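PDB 6MGB: capsular polysaccharide export system protein KpsC from Thermosulfurimonas dismutans, which probably transfers Kdo from CMP-Kdo to form beta(2,4) linkages in the glycolipid anchor of bacterial capsules. Local coordinates for residues 160-172 with 207-219. Numbering follows the deposited sequence. Where two conformers were deposited one is given.
Sequences LLIDQTYGDMSVR and VGRKKGYLARMKL. With C5P (cytidine-5'-monophosphate), chain D.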
loop_
_atom_site.group_PDB
_atom_site.type_symbol
_atom_site.label_atom_id
_atom_site.label_comp_id
_atom_site.label_asym_id
_atom_site.label_seq_id
_atom_site.Cartn_x
_atom_site.Cartn_y
_atom_site.Cartn_z
ATOM N N LEU A 160 -1.455 2.354 -19.499
ATOM C CA LEU A 160 -0.665 3.029 -18.478
ATOM C C LEU A 160 0.229 2.025 -17.766
ATOM O O LEU A 160 -0.245 0.978 -17.310
ATOM C CB LEU A 160 -1.564 3.735 -17.459
ATOM C CG LEU A 160 -0.830 4.547 -16.387
ATOM C CD1 LEU A 160 -0.061 5.703 -17.013
ATOM C CD2 LEU A 160 -1.804 5.059 -15.338
ATOM N N LEU A 161 1.517 2.349 -17.672
ATOM C CA LEU A 161 2.480 1.580 -16.895
ATOM C C LEU A 161 2.823 2.360 -15.632
ATOM O O LEU A 161 3.105 3.561 -15.700
ATOM C CB LEU A 161 3.749 1.301 -17.709
ATOM C CG LEU A 161 3.708 0.171 -18.746
ATOM C CD1 LEU A 161 2.468 0.234 -19.625
ATOM C CD2 LEU A 161 4.962 0.222 -19.604
ATOM N N ILE A 162 2.794 1.679 -14.490
ATOM C CA ILE A 162 3.059 2.299 -13.195
ATOM C C ILE A 162 4.518 2.052 -12.837
ATOM O O ILE A 162 4.968 0.903 -12.774
ATOM C CB ILE A 162 2.120 1.748 -12.109
ATOM C CG1 ILE A 162 0.660 2.030 -12.479
ATOM C CG2 ILE A 162 2.458 2.358 -10.744
ATOM C CD1 ILE A 162 -0.352 1.378 -11.561
ATOM N N ASP A 163 5.259 3.132 -12.601
ATOM C CA ASP A 163 6.634 3.018 -12.140
ATOM C C ASP A 163 6.662 3.083 -10.617
ATOM O O ASP A 163 5.736 3.585 -9.976
ATOM C CB ASP A 163 7.506 4.127 -12.737
ATOM C CG ASP A 163 8.992 3.814 -12.653
ATOM O OD1 ASP A 163 9.347 2.634 -12.449
ATOM O OD2 ASP A 163 9.812 4.748 -12.794
ATOM N N GLN A 164 7.739 2.559 -10.038
ATOM C CA GLN A 164 7.896 2.505 -8.592
ATOM C C GLN A 164 9.261 3.064 -8.210
ATOM O O GLN A 164 10.074 3.427 -9.068
ATOM C CB GLN A 164 7.708 1.071 -8.083
ATOM C CG GLN A 164 6.262 0.613 -8.139
ATOM C CD GLN A 164 6.104 -0.872 -7.889
ATOM O OE1 GLN A 164 5.735 -1.629 -8.787
ATOM N NE2 GLN A 164 6.378 -1.298 -6.663
ATOM N N THR A 165 9.503 3.152 -6.905
ATOM C CA THR A 165 10.747 3.699 -6.383
ATOM C C THR A 165 11.769 2.587 -6.207
ATOM O O THR A 165 11.443 1.494 -5.734
ATOM C CB THR A 165 10.522 4.396 -5.039
ATOM O OG1 THR A 165 10.114 3.433 -4.060
ATOM C CG2 THR A 165 9.458 5.476 -5.162
ATOM N N TYR A 166 13.011 2.870 -6.581
ATOM C CA TYR A 166 14.054 1.877 -6.394
ATOM C C TYR A 166 14.244 1.598 -4.908
ATOM O O TYR A 166 14.247 2.513 -4.080
ATOM C CB TYR A 166 15.368 2.339 -7.022
ATOM C CG TYR A 166 16.376 1.226 -7.052
ATOM C CD1 TYR A 166 16.504 0.403 -8.161
ATOM C CD2 TYR A 166 17.168 0.964 -5.951
ATOM C CE1 TYR A 166 17.417 -0.632 -8.175
ATOM C CE2 TYR A 166 18.080 -0.066 -5.955
ATOM C CZ TYR A 166 18.199 -0.862 -7.065
ATOM O OH TYR A 166 19.117 -1.885 -7.057
ATOM N N GLY A 167 14.396 0.319 -4.573
ATOM C CA GLY A 167 14.469 -0.111 -3.195
ATOM C C GLY A 167 13.141 -0.498 -2.584
ATOM O O GLY A 167 13.109 -0.902 -1.414
ATOM N N ASP A 168 12.046 -0.391 -3.335
ATOM C CA ASP A 168 10.723 -0.764 -2.852
ATOM C C ASP A 168 10.689 -2.249 -2.511
ATOM O O ASP A 168 10.786 -3.096 -3.404
ATOM C CB ASP A 168 9.674 -0.418 -3.913
ATOM C CG ASP A 168 8.253 -0.590 -3.420
ATOM O OD1 ASP A 168 8.052 -1.139 -2.316
ATOM O OD2 ASP A 168 7.331 -0.166 -4.148
ATOM N N MET A 169 10.556 -2.574 -1.221
ATOM C CA MET A 169 10.571 -3.970 -0.797
ATOM C C MET A 169 9.429 -4.774 -1.402
ATOM O O MET A 169 9.538 -6.000 -1.502
ATOM C CB MET A 169 10.503 -4.067 0.731
ATOM C CG MET A 169 11.705 -3.489 1.468
ATOM S SD MET A 169 13.268 -4.341 1.139
ATOM C CE MET A 169 12.885 -6.037 1.567
ATOM N N SER A 170 8.334 -4.123 -1.803
ATOM C CA SER A 170 7.202 -4.858 -2.355
ATOM C C SER A 170 7.524 -5.506 -3.695
ATOM O O SER A 170 6.764 -6.371 -4.144
ATOM C CB SER A 170 5.994 -3.932 -2.507
ATOM O OG SER A 170 6.169 -3.028 -3.584
ATOM N N VAL A 171 8.622 -5.112 -4.340
ATOM C CA VAL A 171 9.006 -5.728 -5.607
ATOM C C VAL A 171 9.563 -7.126 -5.367
ATOM O O VAL A 171 8.987 -8.128 -5.807
ATOM C CB VAL A 171 10.014 -4.836 -6.351
ATOM C CG1 VAL A 171 10.569 -5.546 -7.580
ATOM C CG2 VAL A 171 9.354 -3.526 -6.751
ATOM N N ARG A 172 10.691 -7.216 -4.659
ATOM C CA ARG A 172 11.329 -8.517 -4.473
ATOM C C ARG A 172 10.529 -9.401 -3.524
ATOM O O ARG A 172 10.453 -10.617 -3.723
ATOM C CB ARG A 172 12.765 -8.341 -3.984
ATOM C CG ARG A 172 13.724 -7.971 -5.106
ATOM C CD ARG A 172 15.180 -8.035 -4.683
ATOM N NE ARG A 172 16.078 -7.862 -5.827
ATOM C CZ ARG A 172 16.669 -8.852 -6.494
ATOM N NH1 ARG A 172 16.490 -10.119 -6.143
ATOM N NH2 ARG A 172 17.459 -8.571 -7.524
ATOM N N VAL A 207 9.771 14.295 -7.010
ATOM C CA VAL A 207 10.337 15.277 -6.084
ATOM C C VAL A 207 11.819 15.059 -5.831
ATOM O O VAL A 207 12.403 15.769 -5.001
ATOM C CB VAL A 207 9.586 15.278 -4.736
ATOM C CG1 VAL A 207 8.145 15.730 -4.933
ATOM C CG2 VAL A 207 9.634 13.905 -4.080
ATOM N N GLY A 208 12.448 14.104 -6.515
ATOM C CA GLY A 208 13.884 13.936 -6.444
ATOM C C GLY A 208 14.402 13.246 -5.204
ATOM O O GLY A 208 15.616 13.262 -4.969
ATOM N N ARG A 209 13.530 12.638 -4.400
ATOM C CA ARG A 209 13.981 11.932 -3.208
ATOM C C ARG A 209 14.442 10.512 -3.505
ATOM O O ARG A 209 15.209 9.947 -2.718
ATOM C CB ARG A 209 12.866 11.893 -2.163
ATOM C CG ARG A 209 12.428 13.263 -1.673
ATOM C CD ARG A 209 11.340 13.155 -0.621
ATOM N NE ARG A 209 11.782 12.373 0.532
ATOM C CZ ARG A 209 12.375 12.880 1.609
ATOM N NH1 ARG A 209 12.604 14.184 1.709
ATOM N NH2 ARG A 209 12.739 12.075 2.598
ATOM N N LYS A 210 13.994 9.926 -4.613
ATOM C CA LYS A 210 14.335 8.556 -4.962
ATOM C C LYS A 210 14.531 8.457 -6.469
ATOM O O LYS A 210 14.201 9.374 -7.225
ATOM C CB LYS A 210 13.247 7.566 -4.519
ATOM C CG LYS A 210 12.930 7.563 -3.029
ATOM C CD LYS A 210 13.644 6.435 -2.299
ATOM C CE LYS A 210 13.110 6.262 -0.885
ATOM N NZ LYS A 210 11.663 5.904 -0.866
ATOM N N LYS A 211 15.077 7.326 -6.895
ATOM C CA LYS A 211 15.167 6.966 -8.300
ATOM C C LYS A 211 14.107 5.920 -8.628
ATOM O O LYS A 211 13.607 5.214 -7.749
ATOM C CB LYS A 211 16.564 6.436 -8.631
ATOM C CG LYS A 211 17.672 7.462 -8.413
ATOM C CD LYS A 211 19.050 6.818 -8.395
ATOM C CE LYS A 211 20.143 7.858 -8.182
ATOM N NZ LYS A 211 20.183 8.863 -9.281
ATOM N N GLY A 212 13.761 5.839 -9.913
ATOM C CA GLY A 212 12.734 4.936 -10.388
ATOM C C GLY A 212 13.309 3.830 -11.258
ATOM O O GLY A 212 14.458 3.863 -11.689
ATOM N N TYR A 213 12.470 2.827 -11.508
ATOM C CA TYR A 213 12.866 1.731 -12.384
ATOM C C TYR A 213 12.712 2.128 -13.848
ATOM O O TYR A 213 13.697 2.205 -14.591
ATOM C CB TYR A 213 12.035 0.482 -12.077
ATOM C CG TYR A 213 12.205 -0.057 -10.673
ATOM C CD1 TYR A 213 13.238 -0.935 -10.365
ATOM C CD2 TYR A 213 11.322 0.296 -9.660
ATOM C CE1 TYR A 213 13.392 -1.438 -9.084
ATOM C CE2 TYR A 213 11.469 -0.202 -8.377
ATOM C CZ TYR A 213 12.503 -1.067 -8.094
ATOM O OH TYR A 213 12.647 -1.564 -6.818
ATOM N N LEU A 214 11.475 2.390 -14.278
ATOM C CA LEU A 214 11.237 2.792 -15.660
ATOM C C LEU A 214 11.746 4.202 -15.929
ATOM O O LEU A 214 12.127 4.515 -17.062
ATOM C CB LEU A 214 9.746 2.702 -15.981
ATOM C CG LEU A 214 9.123 1.305 -15.906
ATOM C CD1 LEU A 214 7.608 1.397 -15.977
ATOM C CD2 LEU A 214 9.659 0.423 -17.021
ATOM N N ALA A 215 11.770 5.057 -14.906
ATOM C CA ALA A 215 12.180 6.442 -15.105
ATOM C C ALA A 215 13.641 6.543 -15.529
ATOM O O ALA A 215 14.022 7.512 -16.197
ATOM C CB ALA A 215 11.942 7.244 -13.826
ATOM N N ARG A 216 14.467 5.563 -15.160
ATOM C CA ARG A 216 15.882 5.564 -15.514
ATOM C C ARG A 216 16.168 4.888 -16.848
ATOM O O ARG A 216 17.283 5.021 -17.363
ATOM C CB ARG A 216 16.707 4.863 -14.431
ATOM C CG ARG A 216 16.501 5.421 -13.039
ATOM C CD ARG A 216 17.062 6.814 -12.848
ATOM N NE ARG A 216 18.521 6.869 -12.895
ATOM C CZ ARG A 216 19.230 7.934 -12.542
ATOM N NH1 ARG A 216 18.599 9.012 -12.114
ATOM N NH2 ARG A 216 20.558 7.928 -12.620
ATOM N N MET A 217 15.206 4.168 -17.412
ATOM C CA MET A 217 15.424 3.475 -18.670
ATOM C C MET A 217 15.351 4.447 -19.844
ATOM O O MET A 217 14.730 5.511 -19.770
ATOM C CB MET A 217 14.387 2.371 -18.869
ATOM C CG MET A 217 14.399 1.288 -17.811
ATOM S SD MET A 217 13.199 -0.002 -18.191
ATOM C CE MET A 217 13.256 -0.968 -16.688
ATOM N N LYS A 218 16.001 4.062 -20.940
ATOM C CA LYS A 218 15.903 4.773 -22.211
ATOM C C LYS A 218 14.874 4.026 -23.050
ATOM O O LYS A 218 15.177 2.988 -23.644
ATOM C CB LYS A 218 17.252 4.846 -22.918
ATOM C CG LYS A 218 18.248 5.796 -22.283
ATOM C CD LYS A 218 19.534 5.845 -23.093
ATOM C CE LYS A 218 20.567 6.760 -22.457
ATOM N NZ LYS A 218 21.846 6.760 -23.221
ATOM N N LEU A 219 13.655 4.547 -23.084
ATOM C CA LEU A 219 12.557 3.919 -23.800
ATOM C C LEU A 219 12.393 4.556 -25.176
ATOM O O LEU A 219 12.943 5.618 -25.470
ATOM C CB LEU A 219 11.260 4.039 -22.995
ATOM C CG LEU A 219 11.348 3.579 -21.538
ATOM C CD1 LEU A 219 10.051 3.883 -20.806
ATOM C CD2 LEU A 219 11.677 2.096 -21.451
HETATM O O3P C5P D . 3.053 1.308 -3.624
HETATM P P C5P D . 3.692 2.579 -4.134
HETATM O O1P C5P D . 4.294 2.309 -5.510
HETATM O O2P C5P D . 4.737 3.258 -3.271
HETATM O "O5'" C5P D . 2.494 3.603 -4.348
HETATM C "C5'" C5P D . 1.992 4.392 -3.280
HETATM C "C4'" C5P D . 0.955 5.364 -3.780
HETATM O "O4'" C5P D . 1.613 6.416 -4.532
HETATM C "C3'" C5P D . -0.063 4.788 -4.754
HETATM O "O3'" C5P D . -1.146 4.150 -4.099
HETATM C "C2'" C5P D . -0.484 6.005 -5.569
HETATM O "O2'" C5P D . -1.459 6.774 -4.879
HETATM C "C1'" C5P D . 0.820 6.801 -5.635
HETATM N N1 C5P D . 1.579 6.521 -6.877
HETATM C C2 C5P D . 1.537 7.483 -8.024
HETATM N N3 C5P D . 2.313 7.188 -9.280
HETATM C C4 C5P D . 3.114 5.972 -9.387
HETATM C C5 C5P D . 3.156 5.015 -8.245
HETATM C C6 C5P D . 2.380 5.311 -6.991
HETATM O O2 C5P D . 0.891 8.469 -7.943
HETATM N N4 C5P D . 3.864 5.685 -10.606
HETATM O O HOH W 1 11.795 2.883 -1.914
#
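This contact forms part of the CMP site of a GT-B glycosyltransferase: Asp163, just after strand 158-162, turns its carboxylate to the backbone of residues 213-215. Asp163 CG is anti to the backbone N (chi1 -162°), which directs the carboxylate to that backbone. Leu214 N gives Asp163 OD1 a nearly straight bond of 2.8 Å. Ala215 N makes a more bent one, 2.9 Å, to Asp163 OD2. Both come from above the carboxylate plane. Tyr213 N adds a weak bond to OD1. The backbone O of Asp163 accepts from the cytosine N4 of CMP at 2.9 Å, so one residue joins the loop to the nucleotide. With an alanine in place of Asp163, the amides of Leu214 and Ala215 would probably lose their acceptor and leave residues 213-215 less firmly tied to the end of strand 158-162. Further on, Thr165 and Gly212 form a single beta bridge, with Tyr166 N bonded to Lys211 O at 2.7 Å. The Tyr213 ring lies against the type II turn from Thr165 to Asp168. Tyr213 CE2 lies 3.1 Å from Thr165 O, and Gly167 N donates weakly to Tyr213 OH. Tyr166 CD1 touches Tyr213 CE1 at 3.7 Å, the rings inclined at 37°. Val171 CG2 also reaches the Tyr213 hydroxyl. Outside the two segments, Tyr213 stacks on Phe181 of helix 180-191. Leu214 packs on Val199 of strand 196-200, which neighbours strand 158-162 in the parallel sheet.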